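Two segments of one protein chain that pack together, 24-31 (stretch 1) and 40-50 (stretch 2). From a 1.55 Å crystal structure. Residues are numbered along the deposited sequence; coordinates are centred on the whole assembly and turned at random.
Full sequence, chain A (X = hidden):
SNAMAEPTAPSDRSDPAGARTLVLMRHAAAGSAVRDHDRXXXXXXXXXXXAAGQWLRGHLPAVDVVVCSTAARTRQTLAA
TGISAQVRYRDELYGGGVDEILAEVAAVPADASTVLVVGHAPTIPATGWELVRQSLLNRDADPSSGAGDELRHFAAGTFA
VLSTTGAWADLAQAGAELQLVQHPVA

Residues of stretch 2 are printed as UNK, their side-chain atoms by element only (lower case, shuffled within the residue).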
# COMPACT_ATOMS: atom_id res chain seq x y z
N LEU A 24 -1.90 -0.75 0.66
CA LEU A 24 -0.78 -0.81 -0.24
C LEU A 24 -1.17 -0.21 -1.58
O LEU A 24 -2.01 -0.79 -2.26
CB LEU A 24 -0.28 -2.23 -0.41
CG LEU A 24 0.24 -2.99 0.79
CD1 LEU A 24 0.62 -4.40 0.43
CD2 LEU A 24 1.39 -2.19 1.42
N MSE A 25 -0.60 0.94 -1.95
CA MSE A 25 -1.00 1.68 -3.14
C MSE A 25 0.12 1.77 -4.10
O MSE A 25 1.24 2.18 -3.74
CB MSE A 25 -1.49 3.08 -2.72
CG MSE A 25 -2.02 3.82 -3.93
SE MSE A 25 -2.95 5.45 -3.35
CE MSE A 25 -3.69 5.94 -5.13
N ARG A 26 -0.20 1.53 -5.36
CA ARG A 26 0.72 1.87 -6.46
C ARG A 26 0.40 3.29 -6.93
O ARG A 26 -0.77 3.65 -7.12
CB ARG A 26 0.54 0.87 -7.62
CG ARG A 26 1.42 1.19 -8.82
CD ARG A 26 1.15 0.22 -9.95
NE ARG A 26 2.01 0.50 -11.09
CZ ARG A 26 1.97 -0.19 -12.23
NH1 ARG A 26 1.15 -1.19 -12.39
NH2 ARG A 26 2.85 0.09 -13.19
N HIS A 27 1.43 4.11 -7.11
CA HIS A 27 1.23 5.47 -7.59
C HIS A 27 0.37 5.47 -8.86
O HIS A 27 0.38 4.53 -9.65
CB HIS A 27 2.55 6.19 -7.86
CG HIS A 27 3.35 5.59 -8.96
ND1 HIS A 27 3.06 5.79 -10.30
CD2 HIS A 27 4.41 4.74 -8.92
CE1 HIS A 27 3.90 5.08 -11.02
NE2 HIS A 27 4.74 4.44 -10.21
N ALA A 28 -0.26 6.61 -9.06
CA ALA A 28 -1.09 6.81 -10.25
C ALA A 28 -0.25 7.09 -11.48
O ALA A 28 0.98 7.24 -11.41
CB ALA A 28 -2.10 7.88 -10.00
N ALA A 29 -0.89 7.09 -12.63
CA ALA A 29 -0.21 7.13 -13.93
C ALA A 29 0.65 8.37 -14.08
O ALA A 29 0.22 9.50 -13.73
CB ALA A 29 -1.22 7.04 -15.05
N ALA A 30 1.86 8.18 -14.58
CA ALA A 30 2.84 9.24 -14.68
C ALA A 30 3.38 9.42 -16.10
O ALA A 30 3.28 8.54 -16.95
CB ALA A 30 3.98 8.96 -13.70
N GLY A 31 3.83 10.63 -16.35
CA GLY A 31 4.27 11.05 -17.66
C GLY A 31 5.75 10.96 -17.81
O GLY A 31 6.42 10.15 -17.15
N UNK A 40 6.15 13.44 -13.40
CA UNK A 40 4.95 13.86 -12.72
C UNK A 40 3.77 12.97 -13.06
O UNK A 40 3.78 12.24 -14.06
c UNK A 40 4.74 15.25 -13.29
c UNK A 40 6.38 14.20 -14.65
c UNK A 40 5.12 15.10 -14.71
N UNK A 41 2.71 13.06 -12.27
CA UNK A 41 1.47 12.43 -12.68
C UNK A 41 0.94 13.08 -13.97
O UNK A 41 1.10 14.31 -14.21
c UNK A 41 -0.51 12.08 -9.33
c UNK A 41 1.00 10.39 -10.51
c UNK A 41 0.67 11.83 -10.30
c UNK A 41 0.39 12.58 -11.64
N UNK A 42 0.27 12.27 -14.76
CA UNK A 42 -0.49 12.83 -15.89
C UNK A 42 -1.81 13.39 -15.36
O UNK A 42 -2.19 13.14 -14.21
c UNK A 42 0.44 11.05 -17.43
c UNK A 42 -0.81 11.73 -16.91
o UNK A 42 -1.67 10.78 -16.29
N UNK A 43 -2.56 14.15 -16.20
CA UNK A 43 -3.86 14.57 -15.72
C UNK A 43 -4.79 13.42 -15.36
O UNK A 43 -5.55 13.53 -14.38
c UNK A 43 -2.11 14.87 -17.41
c UNK A 43 -4.39 15.43 -16.87
c UNK A 43 -3.12 15.96 -17.54
N UNK A 44 -4.74 12.33 -16.11
CA UNK A 44 -5.55 11.16 -15.73
C UNK A 44 -5.04 10.56 -14.42
O UNK A 44 -5.85 10.12 -13.59
c UNK A 44 -6.37 10.47 -18.06
o UNK A 44 -6.08 9.88 -19.10
c UNK A 44 -5.53 10.10 -16.82
o UNK A 44 -7.30 11.28 -17.99
N UNK A 45 -3.73 10.57 -14.18
CA UNK A 45 -3.21 10.03 -12.92
C UNK A 45 -3.64 10.87 -11.73
O UNK A 45 -4.02 10.37 -10.68
N UNK A 46 -3.69 12.20 -11.91
CA UNK A 46 -4.20 13.06 -10.86
C UNK A 46 -5.67 12.69 -10.59
O UNK A 46 -6.07 12.58 -9.43
c UNK A 46 -4.10 14.54 -11.22
c UNK A 46 -4.83 15.39 -10.18
c UNK A 46 -2.64 14.99 -11.29
N UNK A 47 -6.50 12.54 -11.63
CA UNK A 47 -7.90 12.12 -11.39
C UNK A 47 -7.99 10.75 -10.66
O UNK A 47 -8.78 10.59 -9.75
n UNK A 47 -9.19 13.16 -15.59
c UNK A 47 -8.72 12.06 -12.69
c UNK A 47 -9.16 13.41 -13.12
c UNK A 47 -10.01 13.32 -14.40
n UNK A 47 -7.86 13.89 -17.30
c UNK A 47 -8.59 14.16 -16.24
n UNK A 47 -8.71 15.42 -15.84
N UNK A 48 -7.14 9.81 -11.03
CA UNK A 48 -7.21 8.50 -10.40
C UNK A 48 -6.80 8.60 -8.92
O UNK A 48 -7.41 8.01 -8.03
c UNK A 48 -6.33 7.53 -11.14
N UNK A 49 -5.76 9.34 -8.63
CA UNK A 49 -5.31 9.46 -7.23
C UNK A 49 -6.33 10.23 -6.39
O UNK A 49 -6.55 9.94 -5.21
c UNK A 49 -3.97 10.18 -7.20
N UNK A 50 -6.94 11.23 -7.01
CA UNK A 50 -7.99 11.97 -6.31
C UNK A 50 -9.16 11.08 -5.94
O UNK A 50 -9.68 11.10 -4.80
o UNK A 50 -7.34 14.01 -7.45
c UNK A 50 -9.60 13.90 -6.54
c UNK A 50 -8.46 13.14 -7.20

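Position 40 carries three carbons that close a ring onto its own backbone N, which makes it Pro-40. The CA-to-CB bond points away from stretch 1, and contact is made through the backbone: Gly-31 N donates to Pro-40 O at 2.8 Å, nearly straight at 170°.

Position 41 has four carbons, forked at the second, and one branch end reaches to 3.3 Å from Ala-28 O and 4.0 Å from Ala-28 CB. This is Leu-41, with chi1 m and chi2 t; its CA-to-CB bond runs sideways, but CD2, the atom making these approaches, brings the end of the chain nearer. Its CA lies 4.0 Å from Ala-30 CA, at a single beta bridge.

At position 42 one carbon bears an oxygen and a second carbon, and that methyl lies 3.6 Å from Gly-31 N. The residue is Thr-42. Its backbone N donates to Ala-29 O at 3.0 Å, while OG1 accepts from the backbone N of position 45 at 3.0 Å, capping the start of the helix.

Position 43 again shows three carbons in a ring closed onto N, and its CA-to-CB bond points away from stretch 1: Pro-43, the first helical residue. Position 44 has two carbons, the second carrying two oxygens, and does not touch stretch 1; it is Asp-44.

Position 45 has no side-chain atoms and is Gly-45. The absence matters, because an ideal CB would lie 2.1 Å from Ala-29 O, a clash. As it is, Gly-45 CA approaches Ala-29 O at 3.6 Å in a CA-H...O contact.

Position 46 has one carbon bearing two more, its CA-to-CB bond points away from stretch 1, and it is Val-46. Position 47 runs through three carbons and a nitrogen to a carbon with two further nitrogens: Arg-47, whose NH1 forms a salt bridge with Asp-44 OD1 at 2.8 Å, clear of stretch 1.

Positions 48 and 49 each have a single carbon, 4.4 and 4.1 Å respectively from Ala-28 CB, and are Ala-48 and Ala-49. Position 50 has one carbon carrying an oxygen and a carbon, out of contact; it is Thr-50, and its OG1 donates to Val-46 O at 2.8 Å.

The contact thus joins a short backbone pairing to a close-packed helix start. Two hydrogen bonds flank the bridge between Ala-30 and Leu-41 and fix the register. Beyond them, Ala-28 CB packs 3.2 Å from Gly-45 O and against the small methyls of Ala-48 and Ala-49, where the loop after the strand lies close to the helix.

Stretch 2 (40-50) PLTPDGVRAAT
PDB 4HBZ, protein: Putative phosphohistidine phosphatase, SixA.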